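Local coordinates for protein Exo-beta-1,3-glucanase (Streptomyces sp. SirexAA-E, PDB 4PEY) that hydrolyses laminarin and laminarioligosaccharides as a secreted family 55 exo-beta-1,3-glucanase, releasing glucose and laminaribiose, at residues Leu258-Pro268 against Leu283-Tyr292; Leu308-Ile316 against Lys333-Ala341. The protein carries 1 engineered substitution. All coordinates share one frame; numbering follows the deposited sequence. Where two conformers were deposited one is given.

Contact 1: residues Leu258-Pro268 against Leu283-Tyr292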
loop_
_atom_site.group_PDB
_atom_site.type_symbol
_atom_site.label_atom_id
_atom_site.label_comp_id
_atom_site.label_asym_id
_atom_site.label_seq_id
_atom_site.Cartn_x
_atom_site.Cartn_y
_atom_site.Cartn_z
ATOM N N LEU A 258 16.249 13.877 -10.763
ATOM C CA LEU A 258 16.057 13.696 -12.200
ATOM C C LEU A 258 15.196 14.820 -12.765
ATOM O O LEU A 258 14.070 15.009 -12.317
ATOM C CB LEU A 258 15.392 12.353 -12.490
ATOM C CG LEU A 258 16.130 11.093 -12.045
ATOM C CD1 LEU A 258 15.231 9.876 -12.196
ATOM C CD2 LEU A 258 17.414 10.927 -12.857
ATOM N N PRO A 259 15.717 15.571 -13.744
ATOM C CA PRO A 259 14.890 16.609 -14.377
ATOM C C PRO A 259 13.643 16.038 -15.054
ATOM O O PRO A 259 13.685 14.917 -15.574
ATOM C CB PRO A 259 15.831 17.223 -15.421
ATOM C CG PRO A 259 17.212 16.892 -14.936
ATOM C CD PRO A 259 17.087 15.545 -14.284
ATOM N N LEU A 260 12.558 16.810 -15.052
ATOM C CA LEU A 260 11.309 16.389 -15.674
ATOM C C LEU A 260 11.482 16.057 -17.158
ATOM O O LEU A 260 10.747 15.223 -17.695
ATOM C CB LEU A 260 10.240 17.473 -15.501
ATOM C CG LEU A 260 8.831 17.136 -16.000
ATOM C CD1 LEU A 260 8.243 15.993 -15.190
ATOM C CD2 LEU A 260 7.926 18.359 -15.939
ATOM N N ASP A 261 12.447 16.684 -17.827
ATOM C CA ASP A 261 12.610 16.416 -19.253
ATOM C C ASP A 261 13.230 15.034 -19.502
ATOM O O ASP A 261 13.362 14.608 -20.649
ATOM C CB ASP A 261 13.406 17.540 -19.958
ATOM C CG ASP A 261 14.888 17.610 -19.568
ATOM O OD1 ASP A 261 15.440 16.696 -18.932
ATOM O OD2 ASP A 261 15.531 18.616 -19.955
ATOM N N GLN A 262 13.578 14.325 -18.430
ATOM C CA GLN A 262 14.039 12.946 -18.576
ATOM C C GLN A 262 12.900 11.960 -18.319
ATOM O O GLN A 262 13.114 10.746 -18.268
ATOM C CB GLN A 262 15.222 12.674 -17.643
ATOM C CG GLN A 262 16.489 13.421 -18.064
ATOM C CD GLN A 262 17.645 13.235 -17.099
ATOM O OE1 GLN A 262 17.643 12.324 -16.272
ATOM N NE2 GLN A 262 18.641 14.106 -17.202
ATOM N N PHE A 263 11.686 12.494 -18.179
ATOM C CA PHE A 263 10.476 11.691 -18.004
ATOM C C PHE A 263 9.555 11.812 -19.209
ATOM O O PHE A 263 9.337 12.915 -19.708
ATOM C CB PHE A 263 9.695 12.127 -16.756
ATOM C CG PHE A 263 10.267 11.622 -15.470
ATOM C CD1 PHE A 263 11.415 12.186 -14.935
ATOM C CD2 PHE A 263 9.638 10.593 -14.780
ATOM C CE1 PHE A 263 11.939 11.721 -13.740
ATOM C CE2 PHE A 263 10.155 10.116 -13.590
ATOM C CZ PHE A 263 11.308 10.678 -13.066
ATOM N N TYR A 264 9.010 10.687 -19.667
ATOM C CA TYR A 264 7.853 10.731 -20.552
ATOM C C TYR A 264 6.631 11.007 -19.685
ATOM O O TYR A 264 6.329 10.236 -18.773
ATOM C CB TYR A 264 7.683 9.420 -21.330
ATOM C CG TYR A 264 6.430 9.369 -22.180
ATOM C CD1 TYR A 264 6.105 10.407 -23.040
ATOM C CD2 TYR A 264 5.577 8.273 -22.132
ATOM C CE1 TYR A 264 4.956 10.354 -23.824
ATOM C CE2 TYR A 264 4.431 8.217 -22.905
ATOM C CZ TYR A 264 4.124 9.257 -23.750
ATOM O OH TYR A 264 2.985 9.198 -24.527
ATOM N N VAL A 265 5.964 12.125 -19.945
ATOM C CA VAL A 265 4.794 12.519 -19.177
ATOM C C VAL A 265 3.577 11.876 -19.816
ATOM O O VAL A 265 3.103 12.318 -20.863
ATOM C CB VAL A 265 4.655 14.053 -19.115
ATOM C CG1 VAL A 265 3.402 14.466 -18.355
ATOM C CG2 VAL A 265 5.897 14.660 -18.466
ATOM N N VAL A 266 3.107 10.794 -19.195
ATOM C CA VAL A 266 2.017 9.996 -19.745
ATOM C C VAL A 266 0.682 10.675 -19.468
ATOM O O VAL A 266 0.384 11.044 -18.331
ATOM C CB VAL A 266 1.995 8.568 -19.154
ATOM C CG1 VAL A 266 0.989 7.697 -19.907
ATOM C CG2 VAL A 266 3.385 7.946 -19.187
ATOM N N LYS A 267 -0.108 10.845 -20.521
ATOM C CA LYS A 267 -1.421 11.458 -20.419
ATOM C C LYS A 267 -2.444 10.590 -21.149
ATOM O O LYS A 267 -2.068 9.773 -21.989
ATOM C CB LYS A 267 -1.377 12.889 -20.976
ATOM C CG LYS A 267 -0.748 13.869 -19.989
ATOM C CD LYS A 267 -0.621 15.281 -20.528
ATOM C CE LYS A 267 0.595 15.424 -21.403
ATOM N NZ LYS A 267 0.894 16.865 -21.643
ATOM N N PRO A 268 -3.735 10.729 -20.796
ATOM C CA PRO A 268 -4.806 9.968 -21.449
ATOM C C PRO A 268 -4.648 9.938 -22.963
ATOM O O PRO A 268 -4.414 10.982 -23.577
ATOM C CB PRO A 268 -6.064 10.734 -21.041
ATOM C CG PRO A 268 -5.729 11.251 -19.687
ATOM C CD PRO A 268 -4.260 11.589 -19.719
ATOM N N LEU A 283 13.895 7.202 -21.349
ATOM C CA LEU A 283 13.060 8.057 -20.502
ATOM C C LEU A 283 12.465 7.300 -19.324
ATOM O O LEU A 283 12.177 6.103 -19.416
ATOM C CB LEU A 283 11.931 8.687 -21.318
ATOM C CG LEU A 283 12.379 9.632 -22.436
ATOM C CD1 LEU A 283 11.180 10.063 -23.258
ATOM C CD2 LEU A 283 13.120 10.847 -21.880
ATOM N N HIS A 284 12.285 8.013 -18.220
ATOM C CA HIS A 284 11.492 7.515 -17.109
ATOM C C HIS A 284 10.018 7.761 -17.414
ATOM O O HIS A 284 9.685 8.324 -18.459
ATOM C CB HIS A 284 11.920 8.198 -15.813
ATOM C CG HIS A 284 13.378 8.033 -15.509
ATOM N ND1 HIS A 284 13.867 6.965 -14.787
ATOM C CD2 HIS A 284 14.452 8.780 -15.854
ATOM C CE1 HIS A 284 15.180 7.073 -14.684
ATOM N NE2 HIS A 284 15.562 8.162 -15.327
ATOM N N LEU A 285 9.138 7.320 -16.517
ATOM C CA LEU A 285 7.694 7.446 -16.728
ATOM C C LEU A 285 7.040 8.230 -15.603
ATOM O O LEU A 285 7.213 7.897 -14.434
ATOM C CB LEU A 285 7.037 6.063 -16.831
ATOM C CG LEU A 285 7.502 5.190 -18.004
ATOM C CD1 LEU A 285 6.880 3.804 -17.914
ATOM C CD2 LEU A 285 7.166 5.836 -19.346
ATOM N N LEU A 286 6.291 9.270 -15.962
ATOM C CA LEU A 286 5.456 10.004 -15.015
ATOM C C LEU A 286 4.007 9.887 -15.449
ATOM O O LEU A 286 3.618 10.492 -16.453
ATOM C CB LEU A 286 5.868 11.480 -14.937
ATOM C CG LEU A 286 5.122 12.312 -13.888
ATOM C CD1 LEU A 286 5.529 11.883 -12.483
ATOM C CD2 LEU A 286 5.370 13.803 -14.098
ATOM N N PHE A 287 3.215 9.099 -14.717
ATOM C CA PHE A 287 1.810 8.923 -15.058
ATOM C C PHE A 287 0.976 10.026 -14.417
ATOM O O PHE A 287 0.796 10.063 -13.197
ATOM C CB PHE A 287 1.286 7.543 -14.618
ATOM C CG PHE A 287 1.872 6.390 -15.385
ATOM C CD1 PHE A 287 3.106 5.865 -15.035
ATOM C CD2 PHE A 287 1.183 5.825 -16.452
ATOM C CE1 PHE A 287 3.644 4.795 -15.737
ATOM C CE2 PHE A 287 1.722 4.765 -17.156
ATOM C CZ PHE A 287 2.948 4.248 -16.798
ATOM N N THR A 288 0.460 10.929 -15.239
ATOM C CA THR A 288 -0.422 11.974 -14.735
ATOM C C THR A 288 -1.760 11.323 -14.353
ATOM O O THR A 288 -2.058 10.211 -14.803
ATOM C CB THR A 288 -0.614 13.094 -15.782
ATOM O OG1 THR A 288 -1.263 12.577 -16.949
ATOM C CG2 THR A 288 0.735 13.679 -16.178
ATOM N N PRO A 289 -2.565 11.991 -13.507
ATOM C CA PRO A 289 -3.777 11.329 -13.003
ATOM C C PRO A 289 -4.772 11.016 -14.107
ATOM O O PRO A 289 -5.185 11.899 -14.857
ATOM C CB PRO A 289 -4.364 12.353 -12.020
ATOM C CG PRO A 289 -3.209 13.282 -11.694
ATOM C CD PRO A 289 -2.416 13.348 -12.956
ATOM N N GLY A 290 -5.144 9.747 -14.203
ATOM C CA GLY A 290 -6.105 9.316 -15.193
ATOM C C GLY A 290 -6.191 7.811 -15.193
ATOM O O GLY A 290 -5.568 7.150 -14.365
ATOM N N VAL A 291 -6.967 7.280 -16.126
ATOM C CA VAL A 291 -7.140 5.848 -16.269
ATOM C C VAL A 291 -6.648 5.444 -17.647
ATOM O O VAL A 291 -7.132 5.957 -18.669
ATOM C CB VAL A 291 -8.612 5.433 -16.070
ATOM C CG1 VAL A 291 -8.788 3.938 -16.306
ATOM C CG2 VAL A 291 -9.085 5.811 -14.673
ATOM N N TYR A 292 -5.696 4.518 -17.663
ATOM C CA TYR A 292 -4.991 4.122 -18.879
ATOM C C TYR A 292 -5.236 2.662 -19.248
ATOM O O TYR A 292 -4.740 1.771 -18.576
ATOM C CB TYR A 292 -3.483 4.358 -18.701
ATOM C CG TYR A 292 -3.156 5.775 -18.328
ATOM C CD1 TYR A 292 -3.064 6.171 -16.993
ATOM C CD2 TYR A 292 -2.970 6.732 -19.311
ATOM C CE1 TYR A 292 -2.781 7.489 -16.656
ATOM C CE2 TYR A 292 -2.687 8.039 -18.986
ATOM C CZ TYR A 292 -2.590 8.414 -17.659
ATOM O OH TYR A 292 -2.307 9.726 -17.361
HETATM O O HOH W 1 17.813 9.495 -16.465
#
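His284 slots between Phe263 and Leu258. Its CB sits over one face of the Phe263 ring, 3.5 Å from the centroid in a CH-pi contact, while that ring turns its edge to the backbone of Leu285 and Leu286. From CB the imidazole swings beside its own backbone N (chi1 -57°), which carries CD2 to within 3.4 Å of Gln262 O. Farther out, the flat of the imidazole receives Leu258 CD1, 3.6 Å from His284 NE2; Leu258 and His284 cross here at about a right angle. At the tip the two nitrogens part: ND1 is hydrogen-bonded to the backbone N of Val306 in the next strand, and NE2 meets a water in the ring plane that also reaches one conformer of Gln262, a bridge therefore less certain.

At the far end of the strand pair, Val266 O takes two donors from Thr288, its N and its hydroxyl, the latter on a lone pair with OG1 2.6 Å from Val266 O. Thr288 O in turn accepts Tyr292 OH at 2.6 Å from above its carbonyl plane, tying the bend after strand 284-287 to the ring whose CE2 touches Val266 CG1. On the same face as Val266, whose CG2 lies over the Phe287 ring, Leu285 CD2 lies at the edge of the Tyr264 ring, 4.0 Å from Tyr264 CD2, and helix 272-280 covers both residues. Strands 263-266 and 284-287, parallel and joined through that helix, make a beta-alpha-beta unit at the start of the second of the two tandem parallel beta-helices expected of a family 55 glucanase.

Contact 2: residues Leu308-Ile316 against Lys333-Ala341; sequences LGLGLATII and KVAGLLVDA
One water is gripped by three backbone groups where Gly309 passes Gly336: it donates to Gly336 O at 2.8 Å, accepts from Leu312 N, and gives a weak bond to Gly309 O. It thus links the two segments at a corner where the backbone at Leu310 and Gly311 swings away from segment 333-341 before Ala313 returns to it. Both glycines suit this spot. A CB on Gly309 would fall 2.3 Å from Gly336 O, and Gly336 itself turns with positive phi (73°).

Beyond the corner, strands 314-316 and 337-340 run parallel. Leu338 O receives Ile315 N at 2.8 Å, nearly head-on to the carbonyl, and Asp340 N reaches Ile315 O. Thr314 and Leu338 lie side by side on one face, pointing the same way, with Thr314 OG1 3.5 Å from Leu338 CD2. That hydroxyl stands beside its own backbone N (chi1 -63°) and donates back to Leu312 O at 2.8 Å, a bond flanked by the guanidinium of Arg54, which binds both oxygens. The methyl branch, CG2, leans the other way and touches Asp340 CB at 3.7 Å. With a valine in place of Thr314, Leu312 O would probably lose its donor from within the corner and Arg54 its acceptor at the hydroxyl.

Asp340 runs alongside Ile316, its CB 3.8 Å from Ile316 CG1, and its OD1 forms a salt bridge with Arg374 of the adjacent strand 367-375. The side chain of Leu338 lies about 7 Å from that of substrate-binding Trp402. Two successive coils pairing in parallel on both sides of a shared corner are characteristic of a parallel beta-helix, as expected for family 55.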
loop_
_atom_site.group_PDB
_atom_site.type_symbol
_atom_site.label_atom_id
_atom_site.label_comp_id
_atom_site.label_asym_id
_atom_site.label_seq_id
_atom_site.Cartn_x
_atom_site.Cartn_y
_atom_site.Cartn_z
ATOM N N LEU A 308 6.514 6.621 -11.927
ATOM C CA LEU A 308 5.890 7.340 -10.821
ATOM C C LEU A 308 4.504 7.820 -11.196
ATOM O O LEU A 308 4.350 8.521 -12.197
ATOM C CB LEU A 308 6.764 8.538 -10.419
ATOM C CG LEU A 308 6.257 9.482 -9.319
ATOM C CD1 LEU A 308 6.047 8.737 -7.997
ATOM C CD2 LEU A 308 7.221 10.668 -9.147
ATOM N N GLY A 309 3.499 7.454 -10.401
ATOM C CA GLY A 309 2.141 7.898 -10.649
ATOM C C GLY A 309 1.714 9.044 -9.746
ATOM O O GLY A 309 2.128 9.128 -8.587
ATOM N N LEU A 310 0.883 9.926 -10.295
ATOM C CA LEU A 310 0.251 11.011 -9.555
ATOM C C LEU A 310 -1.253 10.773 -9.491
ATOM O O LEU A 310 -1.823 10.192 -10.409
ATOM C CB LEU A 310 0.530 12.365 -10.226
ATOM C CG LEU A 310 1.986 12.714 -10.534
ATOM C CD1 LEU A 310 2.083 14.033 -11.304
ATOM C CD2 LEU A 310 2.788 12.778 -9.244
ATOM N N GLY A 311 -1.902 11.244 -8.428
ATOM C CA GLY A 311 -3.359 11.234 -8.360
ATOM C C GLY A 311 -4.021 9.876 -8.563
ATOM O O GLY A 311 -5.091 9.790 -9.179
ATOM N N LEU A 312 -3.371 8.818 -8.077
ATOM C CA LEU A 312 -3.890 7.447 -8.181
ATOM C C LEU A 312 -4.101 7.043 -9.648
ATOM O O LEU A 312 -5.079 6.371 -10.002
ATOM C CB LEU A 312 -5.189 7.291 -7.368
ATOM C CG LEU A 312 -4.995 6.915 -5.890
ATOM C CD1 LEU A 312 -4.417 5.506 -5.768
ATOM C CD2 LEU A 312 -4.130 7.931 -5.122
ATOM N N ALA A 313 -3.154 7.450 -10.487
ATOM C CA ALA A 313 -3.081 7.003 -11.872
ATOM C C ALA A 313 -3.289 5.493 -11.946
ATOM O O ALA A 313 -2.690 4.734 -11.184
ATOM C CB ALA A 313 -1.738 7.392 -12.490
ATOM N N THR A 314 -4.143 5.073 -12.869
ATOM C CA THR A 314 -4.632 3.709 -12.900
ATOM C C THR A 314 -4.383 3.067 -14.252
ATOM O O THR A 314 -4.620 3.691 -15.285
ATOM C CB THR A 314 -6.144 3.681 -12.574
ATOM O OG1 THR A 314 -6.337 4.157 -11.239
ATOM C CG2 THR A 314 -6.737 2.273 -12.705
ATOM N N ILE A 315 -3.913 1.821 -14.232
ATOM C CA ILE A 315 -3.684 1.060 -15.450
ATOM C C ILE A 315 -4.652 -0.115 -15.518
ATOM O O ILE A 315 -4.729 -0.908 -14.579
ATOM C CB ILE A 315 -2.242 0.532 -15.525
ATOM C CG1 ILE A 315 -1.254 1.699 -15.470
ATOM C CG2 ILE A 315 -2.044 -0.291 -16.794
ATOM C CD1 ILE A 315 0.148 1.293 -15.110
ATOM N N ILE A 316 -5.396 -0.217 -16.620
ATOM C CA ILE A 316 -6.280 -1.355 -16.842
ATOM C C ILE A 316 -5.763 -2.162 -18.025
ATOM O O ILE A 316 -5.706 -1.653 -19.147
ATOM C CB ILE A 316 -7.735 -0.932 -17.127
ATOM C CG1 ILE A 316 -8.344 -0.220 -15.910
ATOM C CG2 ILE A 316 -8.587 -2.149 -17.525
ATOM C CD1 ILE A 316 -9.686 0.445 -16.225
ATOM N N LYS A 333 11.987 1.549 -9.944
ATOM C CA LYS A 333 11.191 2.088 -8.850
ATOM C C LYS A 333 9.790 2.385 -9.352
ATOM O O LYS A 333 9.554 3.401 -10.018
ATOM C CB LYS A 333 11.856 3.349 -8.275
ATOM C CG LYS A 333 13.288 3.082 -7.790
ATOM C CD LYS A 333 14.100 4.352 -7.545
ATOM C CE LYS A 333 15.577 4.028 -7.291
ATOM N NZ LYS A 333 16.370 3.742 -8.536
ATOM N N VAL A 334 8.868 1.474 -9.051
ATOM C CA VAL A 334 7.467 1.634 -9.424
ATOM C C VAL A 334 6.749 2.218 -8.225
ATOM O O VAL A 334 6.889 1.701 -7.117
ATOM C CB VAL A 334 6.819 0.298 -9.833
ATOM C CG1 VAL A 334 5.393 0.517 -10.314
ATOM C CG2 VAL A 334 7.651 -0.386 -10.910
ATOM N N ALA A 335 6.009 3.307 -8.424
ATOM C CA ALA A 335 5.445 4.030 -7.285
ATOM C C ALA A 335 4.120 4.705 -7.594
ATOM O O ALA A 335 4.010 5.427 -8.585
ATOM C CB ALA A 335 6.440 5.085 -6.789
ATOM N N GLY A 336 3.124 4.487 -6.736
ATOM C CA GLY A 336 1.899 5.268 -6.781
ATOM C C GLY A 336 0.972 4.959 -7.933
ATOM O O GLY A 336 0.408 5.874 -8.532
ATOM N N LEU A 337 0.811 3.675 -8.241
ATOM C CA LEU A 337 -0.071 3.237 -9.320
ATOM C C LEU A 337 -1.115 2.253 -8.826
ATOM O O LEU A 337 -0.813 1.400 -7.994
ATOM C CB LEU A 337 0.739 2.577 -10.439
ATOM C CG LEU A 337 1.729 3.484 -11.170
ATOM C CD1 LEU A 337 2.686 2.654 -12.023
ATOM C CD2 LEU A 337 0.970 4.480 -12.041
ATOM N N LEU A 338 -2.328 2.361 -9.370
ATOM C CA LEU A 338 -3.363 1.355 -9.165
ATOM C C LEU A 338 -3.489 0.519 -10.427
ATOM O O LEU A 338 -3.684 1.065 -11.510
ATOM C CB LEU A 338 -4.708 2.011 -8.821
ATOM C CG LEU A 338 -5.974 1.142 -8.811
ATOM C CD1 LEU A 338 -5.897 0.014 -7.781
ATOM C CD2 LEU A 338 -7.197 2.007 -8.549
ATOM N N VAL A 339 -3.362 -0.798 -10.295
ATOM C CA VAL A 339 -3.602 -1.705 -11.412
ATOM C C VAL A 339 -4.976 -2.317 -11.207
ATOM O O VAL A 339 -5.231 -2.933 -10.185
ATOM C CB VAL A 339 -2.522 -2.806 -11.518
ATOM C CG1 VAL A 339 -2.855 -3.779 -12.655
ATOM C CG2 VAL A 339 -1.158 -2.169 -11.750
ATOM N N ASP A 340 -5.855 -2.116 -12.184
ATOM C CA ASP A 340 -7.275 -2.430 -12.074
ATOM C C ASP A 340 -7.624 -3.483 -13.125
ATOM O O ASP A 340 -7.554 -3.202 -14.321
ATOM C CB ASP A 340 -8.079 -1.133 -12.273
ATOM C CG ASP A 340 -9.543 -1.250 -11.888
ATOM O OD1 ASP A 340 -9.918 -2.158 -11.117
ATOM O OD2 ASP A 340 -10.323 -0.386 -12.350
ATOM N N ALA A 341 -7.972 -4.696 -12.692
ATOM C CA ALA A 341 -8.219 -5.801 -13.626
ATOM C C ALA A 341 -9.350 -5.505 -14.607
ATOM O O ALA A 341 -10.362 -4.883 -14.254
ATOM C CB ALA A 341 -8.517 -7.092 -12.864
HETATM O O HOH W 2 -0.612 8.169 -7.342
#

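In the fold
The two contacts follow one another along the chain and share a boundary: strands 284-287 and 291-294 of contact 1 lie against strands 306-309 and 314-317 of contact 2, with Phe287 N close to Leu308 O and Tyr292 N close to Thr314 O, both probable hydrogen bonds. Contact 1 is partly buried, its centre about 21 Å from that of the chain, and has helix 272-280 between its segments; contact 2 is buried, its centre about 11 Å from the chain's, with strand and loop between. Both rest on parallel main-chain bonds; contact 1 adds aromatic faces, contact 2 a glycine corner and charged partners in Arg54 and Arg374. Contact 1 lies away from the annotated sites, whereas contact 2 comes nearer to the substrate-binding residues.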